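PDB 2HPS: coelenterazine-binding protein with bound coelenterazine from Renilla muelleri, which binds the luciferin coelenterazine and, once calcium is bound, makes it available for reaction with luciferase and oxygen. Local coordinates for residues Lys15-Met20 and Ile76-Ala81; Gln21-Thr26 and Glu34-Ile39; Asp66-Ala71 and Val83-Ser88. All blocks are in the same frame, centred on the assembly; numbering follows the deposited sequence.

Contact 1. Residues Lys15-Met20 and Ile76-Ala81; sequences KMKTRM and ISVEEA. With CTZ (c2-hydroxy-coelenterazine), chain B.
With CG set anti to its carbonyl carbon (chi1 -65°) and the rest of the chain bent at chi2 and chi3, Met20, a selenomethionine, lays CB, CG and SE against Val78 and Ala81. The setting is a pair of EF-hands. Helix 6-21 is the entering helix of the first hand, and Ile76-Ala81 carries the second hand from its short strand into its exiting helix, 78-91. The methyl of Ala81 lies 3.8 Å from Met20 SE; one turn earlier in helix 78-91, Val78 brings its CB to 4.3 Å from Met20 CB. Ile31 of strand 30-32 touches Met20, Val78 and Ala81 alike and completes this apolar cluster.

Toward the surface the character changes. Lys17, extended throughout, crosses the bent chain of Glu79 at about a right angle, and it is its methylene CD that meets Glu79 OE2, at 3.6 Å. The charged ends do not close up, since Lys17 NZ and Glu79 OE2 remain 5.2 Å apart, so any attraction is probably modest. Behind Val78 the helix start is fixed by Ser77 at the N-cap, its OG accepting from Glu80 N at 2.9 Å.

One turn of helix 6-21 thus serves two neighbours. While Met20 faces helix 78-91, Arg19 reaches to the ligand with an extended chain, and the phenolic O17 of coelenterazine sits at the guanidinium edge, 2.7 Å from NE along a fairly straight bond (163°), with a weak second bond from NH2 at 3.2 Å.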
loop_
_atom_site.group_PDB
_atom_site.type_symbol
_atom_site.label_atom_id
_atom_site.label_comp_id
_atom_site.label_asym_id
_atom_site.label_seq_id
_atom_site.Cartn_x
_atom_site.Cartn_y
_atom_site.Cartn_z
ATOM N N LYS A 15 1.763 6.980 9.527
ATOM C CA LYS A 15 1.689 5.849 8.630
ATOM C C LYS A 15 1.197 6.294 7.251
ATOM O O LYS A 15 1.799 5.953 6.231
ATOM C CB LYS A 15 0.778 4.772 9.204
ATOM C CG LYS A 15 1.385 4.013 10.399
ATOM C CD LYS A 15 0.579 2.773 10.752
ATOM C CE LYS A 15 -0.851 3.096 11.215
ATOM N NZ LYS A 15 -1.635 1.829 11.591
HETATM N N MSE A 16 0.120 7.069 7.233
HETATM C CA MSE A 16 -0.486 7.465 5.956
HETATM C C MSE A 16 0.440 8.384 5.152
HETATM O O MSE A 16 0.511 8.293 3.934
HETATM C CB MSE A 16 -1.858 8.103 6.156
HETATM C CG MSE A 16 -2.903 7.187 6.765
HETATM SE SE MSE A 16 -3.146 5.489 5.743
HETATM C CE MSE A 16 -2.208 4.231 7.029
ATOM N N LYS A 17 1.163 9.270 5.831
ATOM C CA LYS A 17 2.125 10.118 5.129
ATOM C C LYS A 17 3.264 9.298 4.484
ATOM O O LYS A 17 3.766 9.626 3.402
ATOM C CB LYS A 17 2.690 11.199 6.075
ATOM C CG LYS A 17 3.480 12.282 5.318
ATOM C CD LYS A 17 4.075 13.384 6.219
ATOM C CE LYS A 17 5.023 14.263 5.388
ATOM N NZ LYS A 17 5.663 15.311 6.249
ATOM N N THR A 18 3.661 8.219 5.147
ATOM C CA THR A 18 4.705 7.338 4.626
ATOM C C THR A 18 4.195 6.683 3.331
ATOM O O THR A 18 4.894 6.647 2.312
ATOM C CB THR A 18 5.073 6.311 5.702
ATOM O OG1 THR A 18 5.522 7.029 6.872
ATOM C CG2 THR A 18 6.194 5.395 5.225
ATOM N N ARG A 19 2.945 6.249 3.374
ATOM C CA ARG A 19 2.280 5.647 2.212
ATOM C C ARG A 19 2.171 6.676 1.080
ATOM O O ARG A 19 2.468 6.386 -0.070
ATOM C CB ARG A 19 0.881 5.185 2.624
ATOM C CG ARG A 19 0.038 4.652 1.486
ATOM C CD ARG A 19 -1.355 4.304 2.016
ATOM N NE ARG A 19 -2.325 4.185 0.919
ATOM C CZ ARG A 19 -3.648 4.288 1.062
ATOM N NH1 ARG A 19 -4.202 4.494 2.260
ATOM N NH2 ARG A 19 -4.428 4.161 0.001
HETATM N N MSE A 20 1.761 7.890 1.416
HETATM C CA MSE A 20 1.536 8.882 0.387
HETATM C C MSE A 20 2.827 9.346 -0.250
HETATM O O MSE A 20 2.852 9.692 -1.446
HETATM C CB MSE A 20 0.733 10.052 0.940
HETATM C CG MSE A 20 -0.682 9.689 1.366
HETATM SE SE MSE A 20 -1.731 9.065 -0.159
HETATM C CE MSE A 20 -1.654 7.228 -0.090
ATOM N N ILE A 76 -2.349 17.874 -4.765
ATOM C CA ILE A 76 -2.435 18.148 -3.328
ATOM C C ILE A 76 -1.164 17.681 -2.635
ATOM O O ILE A 76 -0.433 16.847 -3.179
ATOM C CB ILE A 76 -3.706 17.538 -2.657
ATOM C CG1 ILE A 76 -3.704 16.011 -2.727
ATOM C CG2 ILE A 76 -4.998 18.094 -3.306
ATOM C CD1 ILE A 76 -4.865 15.376 -1.899
ATOM N N SER A 77 -0.886 18.246 -1.462
ATOM C CA SER A 77 0.297 17.867 -0.687
ATOM C C SER A 77 0.215 16.427 -0.195
ATOM O O SER A 77 -0.875 15.882 -0.014
ATOM C CB SER A 77 0.488 18.788 0.516
ATOM O OG SER A 77 -0.506 18.586 1.508
ATOM N N VAL A 78 1.369 15.821 0.050
ATOM C CA VAL A 78 1.364 14.494 0.666
ATOM C C VAL A 78 0.685 14.469 2.044
ATOM O O VAL A 78 0.009 13.500 2.364
ATOM C CB VAL A 78 2.772 13.843 0.710
ATOM C CG1 VAL A 78 3.308 13.680 -0.719
ATOM C CG2 VAL A 78 3.735 14.655 1.594
ATOM N N GLU A 79 0.818 15.532 2.845
ATOM C CA GLU A 79 0.142 15.513 4.153
ATOM C C GLU A 79 -1.374 15.718 4.035
ATOM O O GLU A 79 -2.126 15.129 4.823
ATOM C CB GLU A 79 0.809 16.419 5.221
ATOM C CG GLU A 79 0.114 16.469 6.635
ATOM C CD GLU A 79 0.050 15.135 7.445
ATOM O OE1 GLU A 79 -0.629 15.123 8.505
ATOM O OE2 GLU A 79 0.667 14.107 7.075
ATOM N N GLU A 80 -1.827 16.503 3.051
ATOM C CA GLU A 80 -3.274 16.640 2.816
ATOM C C GLU A 80 -3.885 15.292 2.399
ATOM O O GLU A 80 -4.953 14.907 2.898
ATOM C CB GLU A 80 -3.588 17.714 1.775
ATOM C CG GLU A 80 -5.083 17.992 1.591
ATOM C CD GLU A 80 -5.366 19.192 0.686
ATOM O OE1 GLU A 80 -4.581 20.165 0.709
ATOM O OE2 GLU A 80 -6.375 19.164 -0.043
ATOM N N ALA A 81 -3.199 14.579 1.506
ATOM C CA ALA A 81 -3.639 13.239 1.106
ATOM C C ALA A 81 -3.617 12.268 2.287
ATOM O O ALA A 81 -4.521 11.430 2.420
ATOM C CB ALA A 81 -2.777 12.712 -0.042
HETATM N N1 CTZ B . 3.343 -0.066 -2.057
HETATM C C2 CTZ B . 3.608 0.847 -3.030
HETATM C C3 CTZ B . 4.962 1.295 -2.695
HETATM N N4 CTZ B . 5.425 0.665 -1.619
HETATM C C5 CTZ B . 6.599 0.762 -0.962
HETATM C C6 CTZ B . 6.795 -0.023 0.178
HETATM N N7 CTZ B . 5.839 -0.871 0.614
HETATM C C8 CTZ B . 4.658 -1.000 -0.029
HETATM C C9 CTZ B . 4.432 -0.155 -1.226
HETATM C C10 CTZ B . 2.686 1.271 -4.148
HETATM C C11 CTZ B . 1.487 1.914 -3.498
HETATM C C12 CTZ B . 0.245 1.287 -3.574
HETATM C C13 CTZ B . -0.877 1.845 -2.974
HETATM C C14 CTZ B . -0.736 3.059 -2.294
HETATM C C15 CTZ B . 0.512 3.694 -2.203
HETATM C C16 CTZ B . 1.632 3.119 -2.808
HETATM O O17 CTZ B . -1.829 3.605 -1.704
HETATM O O18 CTZ B . 5.646 2.187 -3.334
HETATM C C19 CTZ B . 8.090 0.052 0.891
HETATM C C20 CTZ B . 8.800 1.249 1.000
HETATM C C21 CTZ B . 10.022 1.280 1.668
HETATM C C22 CTZ B . 10.552 0.103 2.218
HETATM C C23 CTZ B . 9.864 -1.096 2.104
HETATM C C24 CTZ B . 8.633 -1.126 1.436
HETATM O O25 CTZ B . 11.751 0.164 2.858
HETATM C C26 CTZ B . 3.548 -1.923 0.441
HETATM C C27 CTZ B . 3.794 -3.303 -0.110
HETATM C C28 CTZ B . 2.932 -3.877 -1.043
HETATM C C29 CTZ B . 3.197 -5.160 -1.521
HETATM C C30 CTZ B . 4.334 -5.852 -1.074
HETATM C C31 CTZ B . 5.187 -5.282 -0.130
HETATM C C32 CTZ B . 4.911 -4.003 0.358
#

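Contact 2. Residues Gln21-Thr26 and Glu34-Ile39; sequences QRVDVT and EDYELI. With CTZ (c2-hydroxy-coelenterazine), chain B.
Val23 and Tyr36 meet where the loop Gln21-Thr26 faces helix 33-47: Val23 CG2 comes to the edge of the phenol ring, 3.6 Å from Tyr36 CD1. The same methyl lies 3.9 Å from Ile39 CD1, while CG1, anti to the backbone N of Val23 (chi1 -175°), turns to the Asp35 beta carbon. The valine therefore packs against Asp35, Tyr36 and, one turn on, Ile39.

Coelenterazine lies against the inner side of this group. The Tyr36 hydroxyl and the ligand O17 share a short hydrogen bond of 2.6 Å in the plane of the tyrosine ring, and either oxygen could be the donor. Ile39 adds an apolar wall, its CG2 being 3.5 Å from the ligand C10. From the loop, Arg22 doubles back through bends at chi2 and chi3 and gives the ligand carbonyl O18 a bond of 2.9 Å from NE, nearly straight (166°) and in the guanidinium plane, while ligand C20 lies over one guanidinium face.

A second shell sets these groups. Arg22 NH2 is held by a salt bridge to Asp134, the Tyr36 hydroxyl is also bonded to Gln103, and the ring of Phe61 meets that of Tyr36 at about 50°. Between the backbones a water donates to Val23 O at 2.9 Å and to Asp35 O at 2.7 Å, filling the role of a direct bond that the two segments lack. Farther out, Asp24 accepts from Asp28 N and Gly29 N through its two carboxylate oxygens, folding the loop back toward strand 30-32. This is the helix-loop-helix of the first EF-hand, here closed by an apolar and water-bridged seam that forms one wall of the luciferin pocket.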
loop_
_atom_site.group_PDB
_atom_site.type_symbol
_atom_site.label_atom_id
_atom_site.label_comp_id
_atom_site.label_asym_id
_atom_site.label_seq_id
_atom_site.Cartn_x
_atom_site.Cartn_y
_atom_site.Cartn_z
ATOM N N GLN A 21 3.915 9.323 0.523
ATOM C CA GLN A 21 5.203 9.727 -0.003
ATOM C C GLN A 21 5.657 8.778 -1.104
ATOM O O GLN A 21 6.423 9.183 -1.981
ATOM C CB GLN A 21 6.277 9.863 1.080
ATOM C CG GLN A 21 6.140 11.164 1.831
ATOM C CD GLN A 21 7.442 11.745 2.364
ATOM O OE1 GLN A 21 8.498 11.106 2.369
ATOM N NE2 GLN A 21 7.355 12.972 2.819
ATOM N N ARG A 22 5.164 7.537 -1.072
ATOM C CA ARG A 22 5.448 6.573 -2.129
ATOM C C ARG A 22 4.788 6.956 -3.449
ATOM O O ARG A 22 5.248 6.535 -4.515
ATOM C CB ARG A 22 5.036 5.148 -1.715
ATOM C CG ARG A 22 5.825 4.606 -0.519
ATOM C CD ARG A 22 7.327 4.586 -0.792
ATOM N NE ARG A 22 7.629 3.975 -2.091
ATOM C CZ ARG A 22 8.826 4.006 -2.677
ATOM N NH1 ARG A 22 8.991 3.440 -3.863
ATOM N NH2 ARG A 22 9.859 4.599 -2.080
ATOM N N VAL A 23 3.735 7.762 -3.376
ATOM C CA VAL A 23 3.052 8.233 -4.572
ATOM C C VAL A 23 3.832 9.423 -5.171
ATOM O O VAL A 23 3.789 9.678 -6.376
ATOM C CB VAL A 23 1.566 8.569 -4.265
ATOM C CG1 VAL A 23 0.798 8.955 -5.552
ATOM C CG2 VAL A 23 0.868 7.384 -3.586
ATOM N N ASP A 24 4.585 10.123 -4.314
ATOM C CA ASP A 24 5.338 11.317 -4.685
ATOM C C ASP A 24 6.656 10.969 -5.387
ATOM O O ASP A 24 7.744 11.049 -4.805
ATOM C CB ASP A 24 5.588 12.194 -3.434
ATOM C CG ASP A 24 6.341 13.473 -3.757
ATOM O OD1 ASP A 24 6.376 13.874 -4.937
ATOM O OD2 ASP A 24 6.918 14.072 -2.835
ATOM N N VAL A 25 6.549 10.593 -6.655
ATOM C CA VAL A 25 7.673 9.993 -7.357
ATOM C C VAL A 25 8.802 11.003 -7.681
ATOM O O VAL A 25 9.960 10.593 -7.877
ATOM C CB VAL A 25 7.140 9.208 -8.605
ATOM C CG1 VAL A 25 6.666 10.176 -9.694
ATOM C CG2 VAL A 25 8.153 8.215 -9.120
ATOM N N THR A 26 8.496 12.303 -7.722
ATOM C CA THR A 26 9.559 13.301 -7.940
ATOM C C THR A 26 10.060 13.956 -6.654
ATOM O O THR A 26 10.979 14.777 -6.687
ATOM C CB THR A 26 9.171 14.401 -8.946
ATOM O OG1 THR A 26 8.051 15.144 -8.462
ATOM C CG2 THR A 26 8.855 13.790 -10.328
ATOM N N GLU A 34 -2.823 11.081 -11.584
ATOM C CA GLU A 34 -1.995 10.306 -12.512
ATOM C C GLU A 34 -0.766 9.684 -11.855
ATOM O O GLU A 34 -0.319 8.642 -12.287
ATOM C CB GLU A 34 -1.610 11.079 -13.783
ATOM C CG GLU A 34 -0.867 12.361 -13.559
ATOM C CD GLU A 34 -1.794 13.566 -13.565
ATOM O OE1 GLU A 34 -1.474 14.530 -14.308
ATOM O OE2 GLU A 34 -2.836 13.551 -12.846
ATOM N N ASP A 35 -0.230 10.327 -10.814
ATOM C CA ASP A 35 0.848 9.720 -10.006
ATOM C C ASP A 35 0.381 8.382 -9.405
ATOM O O ASP A 35 1.140 7.403 -9.345
ATOM C CB ASP A 35 1.278 10.661 -8.872
ATOM C CG ASP A 35 1.922 11.964 -9.371
ATOM O OD1 ASP A 35 2.524 11.993 -10.465
ATOM O OD2 ASP A 35 1.839 12.967 -8.625
ATOM N N TYR A 36 -0.867 8.355 -8.951
ATOM C CA TYR A 36 -1.449 7.135 -8.400
ATOM C C TYR A 36 -1.647 6.062 -9.489
ATOM O O TYR A 36 -1.312 4.889 -9.301
ATOM C CB TYR A 36 -2.740 7.477 -7.641
ATOM C CG TYR A 36 -3.014 6.559 -6.463
ATOM C CD1 TYR A 36 -2.025 6.314 -5.490
ATOM C CD2 TYR A 36 -4.272 5.961 -6.302
ATOM C CE1 TYR A 36 -2.281 5.463 -4.405
ATOM C CE2 TYR A 36 -4.535 5.126 -5.223
ATOM C CZ TYR A 36 -3.540 4.875 -4.286
ATOM O OH TYR A 36 -3.834 4.040 -3.223
ATOM N N GLU A 37 -2.147 6.483 -10.653
ATOM C CA GLU A 37 -2.302 5.594 -11.808
ATOM C C GLU A 37 -0.972 5.003 -12.250
ATOM O O GLU A 37 -0.928 3.888 -12.732
ATOM C CB GLU A 37 -2.916 6.355 -12.990
ATOM C CG GLU A 37 -4.328 6.880 -12.756
ATOM C CD GLU A 37 -4.898 7.550 -13.995
ATOM O OE1 GLU A 37 -5.338 6.808 -14.894
ATOM O OE2 GLU A 37 -4.908 8.804 -14.067
ATOM N N LEU A 38 0.119 5.753 -12.083
ATOM C CA LEU A 38 1.431 5.231 -12.443
ATOM C C LEU A 38 1.759 3.948 -11.679
ATOM O O LEU A 38 2.339 3.021 -12.234
ATOM C CB LEU A 38 2.517 6.283 -12.194
ATOM C CG LEU A 38 3.977 5.868 -12.442
ATOM C CD1 LEU A 38 4.224 5.435 -13.880
ATOM C CD2 LEU A 38 4.924 7.032 -12.043
ATOM N N ILE A 39 1.406 3.922 -10.395
ATOM C CA ILE A 39 1.577 2.712 -9.578
ATOM C C ILE A 39 0.802 1.532 -10.179
ATOM O O ILE A 39 1.357 0.446 -10.365
ATOM C CB ILE A 39 1.167 2.977 -8.121
ATOM C CG1 ILE A 39 2.141 3.985 -7.520
ATOM C CG2 ILE A 39 1.145 1.652 -7.307
ATOM C CD1 ILE A 39 1.719 4.554 -6.200
HETATM N N1 CTZ B . 3.343 -0.066 -2.057
HETATM C C2 CTZ B . 3.608 0.847 -3.030
HETATM C C3 CTZ B . 4.962 1.295 -2.695
HETATM N N4 CTZ B . 5.425 0.665 -1.619
HETATM C C5 CTZ B . 6.599 0.762 -0.962
HETATM C C6 CTZ B . 6.795 -0.023 0.178
HETATM N N7 CTZ B . 5.839 -0.871 0.614
HETATM C C8 CTZ B . 4.658 -1.000 -0.029
HETATM C C9 CTZ B . 4.432 -0.155 -1.226
HETATM C C10 CTZ B . 2.686 1.271 -4.148
HETATM C C11 CTZ B . 1.487 1.914 -3.498
HETATM C C12 CTZ B . 0.245 1.287 -3.574
HETATM C C13 CTZ B . -0.877 1.845 -2.974
HETATM C C14 CTZ B . -0.736 3.059 -2.294
HETATM C C15 CTZ B . 0.512 3.694 -2.203
HETATM C C16 CTZ B . 1.632 3.119 -2.808
HETATM O O17 CTZ B . -1.829 3.605 -1.704
HETATM O O18 CTZ B . 5.646 2.187 -3.334
HETATM C C19 CTZ B . 8.090 0.052 0.891
HETATM C C20 CTZ B . 8.800 1.249 1.000
HETATM C C21 CTZ B . 10.022 1.280 1.668
HETATM C C22 CTZ B . 10.552 0.103 2.218
HETATM C C23 CTZ B . 9.864 -1.096 2.104
HETATM C C24 CTZ B . 8.633 -1.126 1.436
HETATM O O25 CTZ B . 11.751 0.164 2.858
HETATM C C26 CTZ B . 3.548 -1.923 0.441
HETATM C C27 CTZ B . 3.794 -3.303 -0.110
HETATM C C28 CTZ B . 2.932 -3.877 -1.043
HETATM C C29 CTZ B . 3.197 -5.160 -1.521
HETATM C C30 CTZ B . 4.334 -5.852 -1.074
HETATM C C31 CTZ B . 5.187 -5.282 -0.130
HETATM C C32 CTZ B . 4.911 -4.003 0.358
HETATM O O HOH W 1 3.662 7.549 -8.379
#

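Contact 3. Residues Asp66-Ala71 and Val83-Ser88; sequences DQLGLA and VNATDS
Leu68 lays CD2 over the methyl of Ala85, 3.7 Å from its CB, although the leucine side chain leaves the backbone pointing away from helix 78-91. Its first torsion sets CG anti to the carbonyl carbon (chi1 -62°), and the second, with CD1 anti to CA, leaves CD2 as the methyl facing Ala85. The contact joins the entering and exiting helices of the second EF-hand, the first of them just at its C-terminal end.

There helix 51-68 finishes in a Schellman motif, with Gly69 taking the positive phi. Across from the turn, Asn84 crosses the gap with its amide and donates from ND2 to Leu68 O at 2.8 Å, with an angle of 160° at the hydrogen. The oxygen lies close to the plane of the asparagine amide, whereas the nitrogen stands well above the carbonyl plane, 53° out of it. Asn84 CB also rests 3.4 Å from Leu68 O, and Asn84 ND2 lies 3.8 Å from Gly69 CA.

A single directed bond beside a small apolar patch thus ties one helix to the other. Because an amide N-H meets the end of a helix where backbone carbonyls gather, the interaction is probably favoured electrostatically without a formal charge.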
loop_
_atom_site.group_PDB
_atom_site.type_symbol
_atom_site.label_atom_id
_atom_site.label_comp_id
_atom_site.label_asym_id
_atom_site.label_seq_id
_atom_site.Cartn_x
_atom_site.Cartn_y
_atom_site.Cartn_z
ATOM N N ASP A 66 -10.154 8.645 -5.417
ATOM C CA ASP A 66 -11.297 9.490 -5.048
ATOM C C ASP A 66 -11.369 9.717 -3.542
ATOM O O ASP A 66 -11.574 10.840 -3.069
ATOM C CB ASP A 66 -12.613 8.896 -5.554
ATOM C CG ASP A 66 -12.743 8.933 -7.081
ATOM O OD1 ASP A 66 -12.001 9.677 -7.764
ATOM O OD2 ASP A 66 -13.590 8.176 -7.607
ATOM N N GLN A 67 -11.176 8.649 -2.777
ATOM C CA GLN A 67 -11.162 8.753 -1.321
ATOM C C GLN A 67 -9.994 9.607 -0.807
ATOM O O GLN A 67 -10.120 10.304 0.212
ATOM C CB GLN A 67 -11.091 7.356 -0.713
ATOM C CG GLN A 67 -12.214 6.416 -1.207
ATOM C CD GLN A 67 -12.142 5.019 -0.588
ATOM O OE1 GLN A 67 -13.149 4.300 -0.504
ATOM N NE2 GLN A 67 -10.955 4.626 -0.160
ATOM N N LEU A 68 -8.862 9.534 -1.506
ATOM C CA LEU A 68 -7.657 10.256 -1.099
ATOM C C LEU A 68 -7.727 11.743 -1.454
ATOM O O LEU A 68 -6.862 12.518 -1.062
ATOM C CB LEU A 68 -6.408 9.611 -1.704
ATOM C CG LEU A 68 -6.182 8.159 -1.250
ATOM C CD1 LEU A 68 -5.007 7.526 -2.006
ATOM C CD2 LEU A 68 -5.990 8.097 0.274
ATOM N N GLY A 69 -8.774 12.132 -2.176
ATOM C CA GLY A 69 -8.896 13.512 -2.645
ATOM C C GLY A 69 -8.074 13.789 -3.890
ATOM O O GLY A 69 -7.812 14.958 -4.227
ATOM N N LEU A 70 -7.659 12.725 -4.579
ATOM C CA LEU A 70 -6.875 12.866 -5.803
ATOM C C LEU A 70 -7.814 12.970 -7.002
ATOM O O LEU A 70 -7.827 12.102 -7.879
ATOM C CB LEU A 70 -5.886 11.712 -5.972
ATOM C CG LEU A 70 -4.863 11.550 -4.851
ATOM C CD1 LEU A 70 -3.933 10.397 -5.221
ATOM C CD2 LEU A 70 -4.084 12.854 -4.653
ATOM N N ALA A 71 -8.601 14.044 -6.995
ATOM C CA ALA A 71 -9.580 14.337 -8.039
ATOM C C ALA A 71 -8.877 14.687 -9.347
ATOM O O ALA A 71 -7.729 15.128 -9.333
ATOM C CB ALA A 71 -10.500 15.478 -7.590
ATOM N N VAL A 83 -4.077 13.064 5.491
ATOM C CA VAL A 83 -5.249 13.379 6.288
ATOM C C VAL A 83 -6.518 12.743 5.682
ATOM O O VAL A 83 -7.342 12.179 6.399
ATOM C CB VAL A 83 -5.406 14.916 6.468
ATOM C CG1 VAL A 83 -6.776 15.233 6.965
ATOM C CG2 VAL A 83 -4.320 15.463 7.449
ATOM N N ASN A 84 -6.656 12.838 4.365
ATOM C CA ASN A 84 -7.805 12.241 3.671
ATOM C C ASN A 84 -7.860 10.723 3.874
ATOM O O ASN A 84 -8.934 10.172 4.121
ATOM C CB ASN A 84 -7.776 12.585 2.190
ATOM C CG ASN A 84 -8.035 14.069 1.926
ATOM O OD1 ASN A 84 -8.616 14.772 2.759
ATOM N ND2 ASN A 84 -7.616 14.534 0.763
ATOM N N ALA A 85 -6.693 10.077 3.815
ATOM C CA ALA A 85 -6.572 8.638 4.089
ATOM C C ALA A 85 -7.004 8.284 5.516
ATOM O O ALA A 85 -7.811 7.379 5.736
ATOM C CB ALA A 85 -5.103 8.170 3.825
ATOM N N THR A 86 -6.455 8.989 6.508
ATOM C CA THR A 86 -6.765 8.724 7.906
ATOM C C THR A 86 -8.246 8.963 8.181
ATOM O O THR A 86 -8.917 8.120 8.798
ATOM C CB THR A 86 -5.857 9.596 8.813
ATOM O OG1 THR A 86 -4.500 9.141 8.644
ATOM C CG2 THR A 86 -6.274 9.506 10.295
ATOM N N ASP A 87 -8.757 10.092 7.686
ATOM C CA ASP A 87 -10.171 10.449 7.894
ATOM C C ASP A 87 -11.089 9.379 7.295
ATOM O O ASP A 87 -12.029 8.942 7.956
ATOM C CB ASP A 87 -10.500 11.828 7.290
ATOM C CG ASP A 87 -9.991 12.986 8.135
ATOM O OD1 ASP A 87 -9.583 12.765 9.290
ATOM O OD2 ASP A 87 -9.990 14.131 7.619
ATOM N N SER A 88 -10.787 8.958 6.067
ATOM C CA SER A 88 -11.581 7.920 5.369
ATOM C C SER A 88 -11.508 6.545 6.033
ATOM O O SER A 88 -12.547 5.931 6.330
ATOM C CB SER A 88 -11.252 7.848 3.878
ATOM O OG SER A 88 -9.888 7.581 3.637
#

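Overall arrangement
Two EF-hands seen from three sides make up this half of the protein. Contact 1 joins the first hand to the second, contact 2 closes the first, and contact 3 closes the second, sharing helix 78-91 with contact 1; the centres of contacts 1 and 3 are about 9 Å apart. Contacts 1 and 2, about 11 Å between centres, converge on coelenterazine, and Arg19 NH2 and Tyr36 OH, 3.3 Å apart, probably bond beside its O17. Contact 3 stands behind: Leu68 CD1 packs on Tyr36 CZ at 3.8 Å, a second-shell link to the pocket. The calcium-binding loops, probably those with Asp112 and Asp148, belong to the other pair of hands and hold no metal here.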